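Local coordinates for methylenetetrahydrofolate--tRNA-(uracil-5-)-methyltransferase trmFO (PDB 3G5S), which is a folate- and FAD-dependent methyltransferase thought to convert uridine 54 of tRNA into 5-methyluridine, with methylenetetrahydrofolate as the carbon source and NAD(P)H as reductant, at residues K64-A69 / A395-V400; Q201-A206 / E228-G233; V224-L229 / F239-P244; A347-L352 / G376-Y381. All coordinates share one frame; numbering follows the deposited sequence.

The four contacts fall into two pairs at different places in the molecule. Contacts 1 and 4, with centres 11 Å apart, meet directly: Leu67 CD1 packs on Ala348 CB at 3.9 Å, and Leu399 CD2 on Tyr381 CB at 3.7 Å. They lie on the FAD side, with the side chain of Lys64 about 5 Å and that of Thr349 about 7 Å from the bound cofactor. Contacts 2 and 3 share helix 226-231 and have centres 10 Å apart. They lie nearer the bound glutathione, which is about 7 Å from the side chain of Val226 and about 13 Å from that of Leu203. Between the pairs, centres are 32 to 37 Å apart.

Contact 1: residues K64-A69 / A395-V400; sequences KGLLQA and ANWGLV
Lys64 and Ala395 mark the closest backbone approach between helix 63-74, a helix beside the FAD site within the region of the Rossmann-type FAD-binding fold, and the loop that runs from helix 374-384 to helix 409-429. This is a helix packed against a distant loop, with no hydrogen bond running directly between the two segments. Lys64 lays the foot of its chain beside the loop, CG standing 4.2 Å from Ala395 CB. Beyond that, the chain runs extended to CE and bends only at the end (chi4 -82°), where NZ forms a salt bridge with Glu345 OE2. The same carboxylate oxygen takes a hydrogen bond from Ala395 N, which makes Glu345 a polar tie between helix and loop. Leu66 meets the six-membered end of the Trp397 indole at a slant, neither flat on the face nor square to the edge. Its CG is anti to the backbone N (chi1 173°), which carries CD2 to 3.8 Å from Trp397 CZ3, while CB touches CH2. The indole is anchored separately through NE1, bonded to Thr61 O just ahead of the helix, and Met374 lies against both Leu66 and the ring. Leu67 reaches the loop more loosely: CD1 packs on Ala348 of helix 343-361, and the second methyl, CD2, stops 4.3 Å from Ala395 CB.

Contact 2: residues Q201-A206 / E228-G233; sequences QALLEA and ELARRG
Leu204 and Arg231 bring their CA atoms to 5.8 Å where the last turn of helix 193-205 meets the last turn of helix 226-231. The main polar link is a two-nitrogen grip on one oxygen. Arg231, extended from CG to NE, presents the side of its guanidinium to Leu204 O, with NE at 3.2 Å and NH2 at 3.1 Å from that oxygen. The oxygen lies 5° out of the guanidinium plane. NE comes in on a carbonyl lone pair, whereas NH2 approaches almost end-on to the C=O (160°), and holding both bonds to a single atom fixes the rotation of the group. Both helices belong to the excursion between strands 187-191 and 258-264 of the antiparallel sheet. The partial negative charge expected at a helix C-terminal end would suit the cation here, although Arg208 brings a second, like charge close to NE. The apolar part of the contact centres on Ala230, which meets Leu203 at close range: CB to CB is 3.8 Å. Leu204 CD2 slides over the peptide to 3.4 Å from Ala230 O, and also lies 3.8 Å from Arg231 CG. His200 NE2 donates a hydrogen bond to that same Ala230 O.

Contact 3: residues V224-L229 / F239-P244; sequences VPVEEL and FGPMKP
Leu229, whose methyl touches Pro241 across this contact, sends its backbone N to Pro225 O at 3.0 Å, and Glu228 N adds a weak bond to the same oxygen. The shared acceptor winds up the first turn of helix 226-231, with Pro225 at the N-cap position. On the other side, Lys243 N bonds to Gly240 O at 3.1 Å and closes a type I beta turn. Pro241 holds the second position of that turn, where its ring-restricted phi of -72° fits well, and its side chain points toward the helix. No hydrogen bond joins the two segments; they meet through carbon alone, and thinly. Val226 and Leu229, one turn apart, both point at the proline and touch different parts of it. Leu229 has CG anti to its carbonyl carbon (chi1 -70°) and CD1 carried on straight from there, which puts this methyl 4.2 Å from Pro241 CD. Val226 offers CG1, 4.4 Å from Pro241 CG, a loose touch at the outer end of the ring. The next residue, the selenomethionine Met242, turns its side chain to Tyr196 and Phe199 of helix 193-205, and its backbone bonds to Val259. Leu237 of helix 236-239 touches both Leu229 and Met242, tying the two sides together from a third element. What results is a proline-led beta turn, packed by its ring on the opening turn of a short helix, where the chain leaves helix 236-239 and heads for strand 258-264 of the antiparallel sheet.

Contact 4: residues A347-L352 / G376-Y381; sequences AATGFL and GGLVRY
Leu352 and Val379 make the closest apolar touch between helix 343-361 and helix 374-384. Leu352 has CG anti to its backbone N (chi1 -176°), and its CD2 settles against the fork of the valine, 3.9 Å from Val379 CG1 and 4.0 Å from Val379 CG2. One turn earlier, Thr349 brings its methyl to one branch only: CG2 lies 4.1 Å from Val379 CG1, the two side chains passing in opposite directions. The same methyl comes more loosely, at 4.4 Å, to Leu378 CD2. Val379 is therefore held between two residues three apart on the facing helix. Polar bonding stays on the other branch of the threonine. With chi1 at 58°, OG1 is turned away from the valine. It takes a hydrogen bond from Gly335 N, and its own proton can be shared between the carbonyl oxygens of Glu345 and Ser346 in the preceding turn. One residue thus faces a helix interface with its methyl and satisfies its buried hydroxyl on the backbone. As for the helices themselves, their segments cross nearly at right angles (-79°) with axes 10.9 Å apart, and contact is confined to a few branched side chains around the crossing. Helix 343-361 follows strand 331-333 at the edge of the parallel five-stranded sheet, and the Thr349 side chain is about 5 Å from that of Ala12 in the GxGxxG turn, a position that belongs to the FAD-binding Rossmann-type fold.

Contact 1: residues K64-A69 / A395-V400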
loop_
_atom_site.group_PDB
_atom_site.type_symbol
_atom_site.label_atom_id
_atom_site.label_comp_id
_atom_site.label_asym_id
_atom_site.label_seq_id
_atom_site.Cartn_x
_atom_site.Cartn_y
_atom_site.Cartn_z
ATOM N N LYS A 64 -3.263 -3.435 -10.686
ATOM C CA LYS A 64 -2.451 -2.277 -11.027
ATOM C C LYS A 64 -2.806 -1.750 -12.419
ATOM O O LYS A 64 -2.719 -0.551 -12.673
ATOM C CB LYS A 64 -0.964 -2.620 -10.915
ATOM C CG LYS A 64 -0.471 -2.719 -9.461
ATOM C CD LYS A 64 1.000 -3.099 -9.376
ATOM C CE LYS A 64 1.470 -3.205 -7.935
ATOM N NZ LYS A 64 1.808 -1.887 -7.331
ATOM N N GLY A 65 -3.210 -2.646 -13.313
ATOM C CA GLY A 65 -3.671 -2.237 -14.628
ATOM C C GLY A 65 -4.916 -1.373 -14.552
ATOM O O GLY A 65 -5.046 -0.385 -15.275
ATOM N N LEU A 66 -5.846 -1.734 -13.673
ATOM C CA LEU A 66 -7.009 -0.887 -13.461
ATOM C C LEU A 66 -6.589 0.476 -12.907
ATOM O O LEU A 66 -7.053 1.515 -13.374
ATOM C CB LEU A 66 -8.014 -1.552 -12.532
ATOM C CG LEU A 66 -9.194 -0.684 -12.100
ATOM C CD1 LEU A 66 -9.949 -0.101 -13.291
ATOM C CD2 LEU A 66 -10.135 -1.444 -11.180
ATOM N N LEU A 67 -5.706 0.484 -11.915
ATOM C CA LEU A 67 -5.284 1.754 -11.331
ATOM C C LEU A 67 -4.579 2.635 -12.374
ATOM O O LEU A 67 -4.773 3.854 -12.398
ATOM C CB LEU A 67 -4.404 1.509 -10.108
ATOM C CG LEU A 67 -4.020 2.748 -9.292
ATOM C CD1 LEU A 67 -5.229 3.530 -8.826
ATOM C CD2 LEU A 67 -3.180 2.340 -8.099
ATOM N N GLN A 68 -3.774 2.024 -13.247
ATOM C CA GLN A 68 -3.153 2.761 -14.345
ATOM C C GLN A 68 -4.203 3.421 -15.229
ATOM O O GLN A 68 -4.085 4.590 -15.590
ATOM C CB GLN A 68 -2.278 1.834 -15.190
ATOM C CG GLN A 68 -1.014 1.385 -14.475
ATOM C CD GLN A 68 -0.338 0.200 -15.138
ATOM O OE1 GLN A 68 -0.716 -0.220 -16.232
ATOM N NE2 GLN A 68 0.671 -0.350 -14.471
ATOM N N ALA A 69 -5.223 2.656 -15.599
ATOM C CA ALA A 69 -6.284 3.173 -16.455
ATOM C C ALA A 69 -7.060 4.301 -15.778
ATOM O O ALA A 69 -7.395 5.304 -16.417
ATOM C CB ALA A 69 -7.226 2.049 -16.888
ATOM N N ALA A 395 -2.195 -2.050 -4.469
ATOM C CA ALA A 395 -3.407 -2.355 -5.226
ATOM C C ALA A 395 -3.561 -3.859 -5.447
ATOM O O ALA A 395 -2.619 -4.529 -5.856
ATOM C CB ALA A 395 -3.372 -1.647 -6.559
ATOM N N ASN A 396 -4.759 -4.364 -5.194
ATOM C CA ASN A 396 -5.069 -5.773 -5.401
ATOM C C ASN A 396 -6.582 -5.935 -5.484
ATOM O O ASN A 396 -7.334 -5.060 -5.042
ATOM C CB ASN A 396 -4.476 -6.649 -4.287
ATOM C CG ASN A 396 -5.115 -6.388 -2.943
ATOM O OD1 ASN A 396 -4.640 -5.545 -2.163
ATOM N ND2 ASN A 396 -6.207 -7.076 -2.667
ATOM N N TRP A 397 -7.025 -7.056 -6.041
ATOM C CA TRP A 397 -8.446 -7.266 -6.269
ATOM C C TRP A 397 -9.273 -7.475 -5.003
ATOM O O TRP A 397 -10.488 -7.375 -5.052
ATOM C CB TRP A 397 -8.674 -8.415 -7.248
ATOM C CG TRP A 397 -8.215 -8.121 -8.638
ATOM C CD1 TRP A 397 -7.284 -8.815 -9.354
ATOM C CD2 TRP A 397 -8.699 -7.083 -9.507
ATOM N NE1 TRP A 397 -7.150 -8.273 -10.610
ATOM C CE2 TRP A 397 -8.007 -7.211 -10.729
ATOM C CE3 TRP A 397 -9.639 -6.056 -9.366
ATOM C CZ2 TRP A 397 -8.234 -6.347 -11.809
ATOM C CZ3 TRP A 397 -9.863 -5.201 -10.439
ATOM C CH2 TRP A 397 -9.164 -5.352 -11.642
ATOM N N GLY A 398 -8.634 -7.759 -3.871
ATOM C CA GLY A 398 -9.368 -7.869 -2.623
ATOM C C GLY A 398 -9.972 -6.563 -2.125
ATOM O O GLY A 398 -10.860 -6.579 -1.271
ATOM N N LEU A 399 -9.509 -5.439 -2.671
ATOM C CA LEU A 399 -9.919 -4.113 -2.206
ATOM C C LEU A 399 -11.281 -3.673 -2.725
ATOM O O LEU A 399 -11.867 -2.743 -2.185
ATOM C CB LEU A 399 -8.886 -3.074 -2.630
ATOM C CG LEU A 399 -7.505 -3.237 -2.012
ATOM C CD1 LEU A 399 -6.541 -2.260 -2.640
ATOM C CD2 LEU A 399 -7.528 -3.075 -0.498
ATOM N N VAL A 400 -11.762 -4.302 -3.794
ATOM C CA VAL A 400 -13.032 -3.917 -4.413
ATOM C C VAL A 400 -14.061 -5.027 -4.206
ATOM O O VAL A 400 -13.702 -6.150 -3.858
ATOM C CB VAL A 400 -12.867 -3.603 -5.921
ATOM C CG1 VAL A 400 -11.872 -2.459 -6.128
ATOM C CG2 VAL A 400 -12.449 -4.848 -6.697
#

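Contact 2: residues Q201-A206 / E228-G233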
loop_
_atom_site.group_PDB
_atom_site.type_symbol
_atom_site.label_atom_id
_atom_site.label_comp_id
_atom_site.label_asym_id
_atom_site.label_seq_id
_atom_site.Cartn_x
_atom_site.Cartn_y
_atom_site.Cartn_z
ATOM N N GLN A 201 10.751 -27.565 7.215
ATOM C CA GLN A 201 11.839 -27.882 6.296
ATOM C C GLN A 201 11.804 -26.996 5.052
ATOM O O GLN A 201 12.838 -26.523 4.582
ATOM C CB GLN A 201 11.784 -29.358 5.890
ATOM C CG GLN A 201 12.283 -30.316 6.954
ATOM C CD GLN A 201 13.734 -30.067 7.315
ATOM O OE1 GLN A 201 14.583 -29.893 6.440
ATOM N NE2 GLN A 201 14.026 -30.041 8.609
ATOM N N ALA A 202 10.612 -26.768 4.514
ATOM C CA ALA A 202 10.479 -25.925 3.333
ATOM C C ALA A 202 10.919 -24.488 3.619
ATOM O O ALA A 202 11.503 -23.827 2.760
ATOM C CB ALA A 202 9.054 -25.957 2.821
ATOM N N LEU A 203 10.640 -24.002 4.826
ATOM C CA LEU A 203 11.053 -22.656 5.216
ATOM C C LEU A 203 12.570 -22.518 5.250
ATOM O O LEU A 203 13.113 -21.467 4.913
ATOM C CB LEU A 203 10.481 -22.291 6.584
ATOM C CG LEU A 203 9.042 -21.784 6.610
ATOM C CD1 LEU A 203 8.564 -21.664 8.047
ATOM C CD2 LEU A 203 8.925 -20.443 5.887
ATOM N N LEU A 204 13.254 -23.575 5.673
ATOM C CA LEU A 204 14.707 -23.525 5.796
ATOM C C LEU A 204 15.372 -23.199 4.461
ATOM O O LEU A 204 16.365 -22.474 4.415
ATOM C CB LEU A 204 15.256 -24.845 6.349
ATOM C CG LEU A 204 14.869 -25.207 7.784
ATOM C CD1 LEU A 204 15.466 -26.555 8.171
ATOM C CD2 LEU A 204 15.311 -24.126 8.753
ATOM N N GLU A 205 14.805 -23.719 3.377
ATOM C CA GLU A 205 15.452 -23.648 2.071
ATOM C C GLU A 205 14.874 -22.596 1.126
ATOM O O GLU A 205 15.463 -22.301 0.085
ATOM C CB GLU A 205 15.401 -25.017 1.394
ATOM C CG GLU A 205 16.137 -26.112 2.147
ATOM C CD GLU A 205 15.988 -27.470 1.488
ATOM O OE1 GLU A 205 15.082 -27.626 0.641
ATOM O OE2 GLU A 205 16.775 -28.382 1.817
ATOM N N ALA A 206 13.723 -22.039 1.480
ATOM C CA ALA A 206 13.026 -21.108 0.598
ATOM C C ALA A 206 13.870 -19.885 0.239
ATOM O O ALA A 206 14.601 -19.357 1.076
ATOM C CB ALA A 206 11.717 -20.680 1.226
ATOM N N GLU A 228 13.519 -16.964 9.235
ATOM C CA GLU A 228 14.668 -16.910 10.132
ATOM C C GLU A 228 14.369 -17.608 11.461
ATOM O O GLU A 228 15.237 -18.276 12.018
ATOM C CB GLU A 228 15.126 -15.466 10.349
ATOM C CG GLU A 228 16.433 -15.323 11.120
ATOM C CD GLU A 228 17.611 -16.034 10.459
ATOM O OE1 GLU A 228 17.590 -16.222 9.224
ATOM O OE2 GLU A 228 18.562 -16.401 11.180
ATOM N N LEU A 229 13.147 -17.465 11.971
ATOM C CA LEU A 229 12.737 -18.243 13.139
ATOM C C LEU A 229 12.919 -19.737 12.873
ATOM O O LEU A 229 13.404 -20.475 13.728
ATOM C CB LEU A 229 11.288 -17.950 13.525
ATOM C CG LEU A 229 10.981 -16.569 14.111
ATOM C CD1 LEU A 229 9.485 -16.405 14.329
ATOM C CD2 LEU A 229 11.746 -16.339 15.414
ATOM N N ALA A 230 12.539 -20.179 11.681
ATOM C CA ALA A 230 12.714 -21.575 11.308
ATOM C C ALA A 230 14.176 -21.991 11.412
ATOM O O ALA A 230 14.489 -23.067 11.930
ATOM C CB ALA A 230 12.199 -21.814 9.904
ATOM N N ARG A 231 15.071 -21.139 10.920
ATOM C CA ARG A 231 16.495 -21.460 10.925
ATOM C C ARG A 231 17.069 -21.492 12.335
ATOM O O ARG A 231 18.077 -22.142 12.580
ATOM C CB ARG A 231 17.277 -20.491 10.031
ATOM C CG ARG A 231 17.073 -20.750 8.544
ATOM C CD ARG A 231 18.037 -19.960 7.668
ATOM N NE ARG A 231 17.822 -20.248 6.251
ATOM C CZ ARG A 231 18.398 -19.589 5.250
ATOM N NH1 ARG A 231 19.235 -18.591 5.501
ATOM N NH2 ARG A 231 18.135 -19.927 3.994
ATOM N N ARG A 232 16.414 -20.811 13.268
ATOM C CA ARG A 232 16.912 -20.750 14.632
ATOM C C ARG A 232 16.490 -21.976 15.454
ATOM O O ARG A 232 16.905 -22.133 16.600
ATOM C CB ARG A 232 16.547 -19.395 15.262
ATOM C CG ARG A 232 17.245 -18.250 14.497
ATOM C CD ARG A 232 16.961 -16.826 14.976
ATOM N NE ARG A 232 17.593 -15.862 14.073
ATOM C CZ ARG A 232 17.634 -14.545 14.264
ATOM N NH1 ARG A 232 17.082 -14.001 15.341
ATOM N NH2 ARG A 232 18.236 -13.768 13.372
ATOM N N GLY A 233 15.708 -22.868 14.844
ATOM C CA GLY A 233 15.413 -24.156 15.449
ATOM C C GLY A 233 14.004 -24.681 15.242
ATOM O O GLY A 233 13.061 -23.913 15.082
#

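Contact 3: residues V224-L229 / F239-P244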
loop_
_atom_site.group_PDB
_atom_site.type_symbol
_atom_site.label_atom_id
_atom_site.label_comp_id
_atom_site.label_asym_id
_atom_site.label_seq_id
_atom_site.Cartn_x
_atom_site.Cartn_y
_atom_site.Cartn_z
ATOM N N VAL A 224 11.426 -10.832 14.001
ATOM C CA VAL A 224 12.237 -11.772 13.232
ATOM C C VAL A 224 11.391 -12.438 12.151
ATOM O O VAL A 224 10.314 -12.946 12.439
ATOM C CB VAL A 224 12.836 -12.864 14.144
ATOM C CG1 VAL A 224 13.758 -13.782 13.355
ATOM C CG2 VAL A 224 13.580 -12.228 15.309
ATOM N N PRO A 225 11.871 -12.429 10.899
ATOM C CA PRO A 225 11.123 -13.064 9.807
ATOM C C PRO A 225 10.875 -14.540 10.115
ATOM O O PRO A 225 11.743 -15.179 10.710
ATOM C CB PRO A 225 12.066 -12.924 8.607
ATOM C CG PRO A 225 12.995 -11.810 8.967
ATOM C CD PRO A 225 13.152 -11.865 10.447
ATOM N N VAL A 226 9.724 -15.080 9.719
ATOM C CA VAL A 226 9.406 -16.470 10.052
ATOM C C VAL A 226 10.417 -17.457 9.496
ATOM O O VAL A 226 10.690 -18.482 10.118
ATOM C CB VAL A 226 7.993 -16.904 9.598
ATOM C CG1 VAL A 226 6.942 -16.274 10.469
ATOM C CG2 VAL A 226 7.757 -16.574 8.128
ATOM N N GLU A 227 10.965 -17.162 8.324
ATOM C CA GLU A 227 11.948 -18.052 7.727
ATOM C C GLU A 227 13.232 -18.069 8.558
ATOM O O GLU A 227 13.944 -19.069 8.591
ATOM C CB GLU A 227 12.225 -17.682 6.264
ATOM C CG GLU A 227 12.832 -16.303 6.045
ATOM C CD GLU A 227 11.797 -15.201 5.875
ATOM O OE1 GLU A 227 10.621 -15.392 6.260
ATOM O OE2 GLU A 227 12.165 -14.130 5.349
ATOM N N GLU A 228 13.519 -16.964 9.235
ATOM C CA GLU A 228 14.668 -16.910 10.132
ATOM C C GLU A 228 14.369 -17.608 11.461
ATOM O O GLU A 228 15.237 -18.276 12.018
ATOM C CB GLU A 228 15.126 -15.466 10.349
ATOM C CG GLU A 228 16.433 -15.323 11.120
ATOM C CD GLU A 228 17.611 -16.034 10.459
ATOM O OE1 GLU A 228 17.590 -16.222 9.224
ATOM O OE2 GLU A 228 18.562 -16.401 11.180
ATOM N N LEU A 229 13.147 -17.465 11.971
ATOM C CA LEU A 229 12.737 -18.243 13.139
ATOM C C LEU A 229 12.919 -19.737 12.873
ATOM O O LEU A 229 13.404 -20.475 13.728
ATOM C CB LEU A 229 11.288 -17.950 13.525
ATOM C CG LEU A 229 10.981 -16.569 14.111
ATOM C CD1 LEU A 229 9.485 -16.405 14.329
ATOM C CD2 LEU A 229 11.746 -16.339 15.414
ATOM N N PHE A 239 6.853 -22.289 19.575
ATOM C CA PHE A 239 6.755 -21.373 20.703
ATOM C C PHE A 239 6.111 -20.063 20.277
ATOM O O PHE A 239 5.552 -19.356 21.111
ATOM C CB PHE A 239 8.140 -21.042 21.259
ATOM C CG PHE A 239 8.714 -22.095 22.171
ATOM C CD1 PHE A 239 8.090 -22.417 23.365
ATOM C CD2 PHE A 239 9.897 -22.736 21.850
ATOM C CE1 PHE A 239 8.620 -23.361 24.216
ATOM C CE2 PHE A 239 10.440 -23.691 22.706
ATOM C CZ PHE A 239 9.795 -24.003 23.886
ATOM N N GLY A 240 6.210 -19.752 18.980
ATOM C CA GLY A 240 5.821 -18.465 18.429
ATOM C C GLY A 240 4.496 -18.489 17.685
ATOM O O GLY A 240 3.477 -18.862 18.250
ATOM N N PRO A 241 4.502 -18.101 16.401
ATOM C CA PRO A 241 3.230 -17.817 15.729
ATOM C C PRO A 241 2.408 -19.058 15.440
ATOM O O PRO A 241 1.234 -18.913 15.129
ATOM C CB PRO A 241 3.674 -17.149 14.426
ATOM C CG PRO A 241 5.041 -17.698 14.187
ATOM C CD PRO A 241 5.654 -17.756 15.553
HETATM N N MSE A 242 3.000 -20.244 15.545
HETATM C CA MSE A 242 2.272 -21.473 15.268
HETATM C C MSE A 242 1.841 -22.192 16.545
HETATM O O MSE A 242 1.346 -23.320 16.492
HETATM C CB MSE A 242 3.082 -22.388 14.339
HETATM C CG MSE A 242 3.412 -21.729 12.997
HETATM SE SE MSE A 242 4.333 -22.861 11.732
HETATM C CE MSE A 242 2.873 -24.065 11.312
ATOM N N LYS A 243 1.993 -21.534 17.689
ATOM C CA LYS A 243 1.610 -22.155 18.960
ATOM C C LYS A 243 0.107 -22.437 19.036
ATOM O O LYS A 243 -0.699 -21.642 18.566
ATOM C CB LYS A 243 2.047 -21.277 20.131
ATOM C CG LYS A 243 1.274 -19.984 20.268
ATOM C CD LYS A 243 1.940 -19.089 21.304
ATOM C CE LYS A 243 1.215 -17.769 21.448
ATOM N NZ LYS A 243 1.883 -16.879 22.432
ATOM N N PRO A 244 -0.272 -23.578 19.632
ATOM C CA PRO A 244 -1.684 -23.957 19.724
ATOM C C PRO A 244 -2.315 -23.614 21.071
ATOM O O PRO A 244 -3.432 -24.051 21.351
ATOM C CB PRO A 244 -1.613 -25.472 19.561
ATOM C CG PRO A 244 -0.353 -25.834 20.304
ATOM C CD PRO A 244 0.612 -24.694 20.021
#

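Contact 4: residues A347-L352 / G376-Y381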
loop_
_atom_site.group_PDB
_atom_site.type_symbol
_atom_site.label_atom_id
_atom_site.label_comp_id
_atom_site.label_asym_id
_atom_site.label_seq_id
_atom_site.Cartn_x
_atom_site.Cartn_y
_atom_site.Cartn_z
ATOM N N ALA A 347 1.508 7.754 -6.457
ATOM C CA ALA A 347 1.011 8.804 -7.334
ATOM C C ALA A 347 -0.505 8.983 -7.213
ATOM O O ALA A 347 -1.004 10.103 -7.178
ATOM C CB ALA A 347 1.414 8.517 -8.779
ATOM N N ALA A 348 -1.236 7.874 -7.146
ATOM C CA ALA A 348 -2.692 7.933 -7.125
ATOM C C ALA A 348 -3.227 8.568 -5.839
ATOM O O ALA A 348 -4.170 9.372 -5.874
ATOM C CB ALA A 348 -3.282 6.548 -7.347
ATOM N N THR A 349 -2.636 8.208 -4.705
ATOM C CA THR A 349 -3.005 8.883 -3.474
ATOM C C THR A 349 -2.578 10.356 -3.504
ATOM O O THR A 349 -3.264 11.199 -2.941
ATOM C CB THR A 349 -2.490 8.151 -2.216
ATOM O OG1 THR A 349 -1.066 8.013 -2.269
ATOM C CG2 THR A 349 -3.165 6.773 -2.067
ATOM N N GLY A 350 -1.463 10.664 -4.164
ATOM C CA GLY A 350 -1.086 12.058 -4.374
ATOM C C GLY A 350 -2.149 12.833 -5.140
ATOM O O GLY A 350 -2.503 13.958 -4.777
ATOM N N PHE A 351 -2.673 12.221 -6.199
ATOM C CA PHE A 351 -3.772 12.826 -6.933
ATOM C C PHE A 351 -4.942 13.164 -6.003
ATOM O O PHE A 351 -5.465 14.278 -6.030
ATOM C CB PHE A 351 -4.234 11.891 -8.063
ATOM C CG PHE A 351 -5.612 12.203 -8.574
ATOM C CD1 PHE A 351 -5.838 13.302 -9.391
ATOM C CD2 PHE A 351 -6.684 11.411 -8.220
ATOM C CE1 PHE A 351 -7.110 13.611 -9.843
ATOM C CE2 PHE A 351 -7.966 11.709 -8.677
ATOM C CZ PHE A 351 -8.172 12.809 -9.490
ATOM N N LEU A 352 -5.364 12.208 -5.184
ATOM C CA LEU A 352 -6.536 12.430 -4.345
ATOM C C LEU A 352 -6.278 13.482 -3.267
ATOM O O LEU A 352 -7.118 14.348 -3.011
ATOM C CB LEU A 352 -7.049 11.129 -3.733
ATOM C CG LEU A 352 -8.333 11.278 -2.910
ATOM C CD1 LEU A 352 -9.497 11.834 -3.721
ATOM C CD2 LEU A 352 -8.716 9.968 -2.266
ATOM N N GLY A 376 -10.449 4.050 -5.145
ATOM C CA GLY A 376 -11.442 4.085 -4.091
ATOM C C GLY A 376 -11.297 2.934 -3.116
ATOM O O GLY A 376 -11.379 3.109 -1.903
ATOM N N GLY A 377 -11.090 1.734 -3.642
ATOM C CA GLY A 377 -10.890 0.595 -2.771
ATOM C C GLY A 377 -9.661 0.781 -1.899
ATOM O O GLY A 377 -9.672 0.444 -0.716
ATOM N N LEU A 378 -8.594 1.315 -2.475
ATOM C CA LEU A 378 -7.362 1.510 -1.734
ATOM C C LEU A 378 -7.538 2.514 -0.581
ATOM O O LEU A 378 -7.176 2.218 0.557
ATOM C CB LEU A 378 -6.282 1.966 -2.690
ATOM C CG LEU A 378 -4.886 2.131 -2.110
ATOM C CD1 LEU A 378 -4.361 0.842 -1.496
ATOM C CD2 LEU A 378 -3.958 2.641 -3.187
ATOM N N VAL A 379 -8.098 3.688 -0.862
ATOM C CA VAL A 379 -8.202 4.693 0.189
ATOM C C VAL A 379 -9.256 4.335 1.225
ATOM O O VAL A 379 -9.126 4.690 2.399
ATOM C CB VAL A 379 -8.379 6.133 -0.356
ATOM C CG1 VAL A 379 -7.193 6.494 -1.226
ATOM C CG2 VAL A 379 -9.705 6.305 -1.095
ATOM N N ARG A 380 -10.293 3.620 0.803
ATOM C CA ARG A 380 -11.295 3.188 1.756
ATOM C C ARG A 380 -10.727 2.110 2.695
ATOM O O ARG A 380 -11.068 2.077 3.878
ATOM C CB ARG A 380 -12.619 2.829 1.057
ATOM C CG ARG A 380 -13.262 4.056 0.412
ATOM C CD ARG A 380 -14.493 3.753 -0.421
ATOM N NE ARG A 380 -14.921 4.950 -1.144
ATOM C CZ ARG A 380 -15.697 5.905 -0.638
ATOM N NH1 ARG A 380 -16.177 5.793 0.596
ATOM N NH2 ARG A 380 -16.011 6.965 -1.373
ATOM N N TYR A 381 -9.821 1.274 2.183
ATOM C CA TYR A 381 -9.077 0.334 3.021
ATOM C C TYR A 381 -8.199 1.087 4.035
ATOM O O TYR A 381 -8.203 0.766 5.226
ATOM C CB TYR A 381 -8.226 -0.623 2.168
ATOM C CG TYR A 381 -7.418 -1.602 2.989
ATOM C CD1 TYR A 381 -7.932 -2.848 3.314
ATOM C CD2 TYR A 381 -6.140 -1.287 3.436
ATOM C CE1 TYR A 381 -7.206 -3.755 4.063
ATOM C CE2 TYR A 381 -5.403 -2.184 4.202
ATOM C CZ TYR A 381 -5.943 -3.426 4.503
ATOM O OH TYR A 381 -5.246 -4.357 5.250
#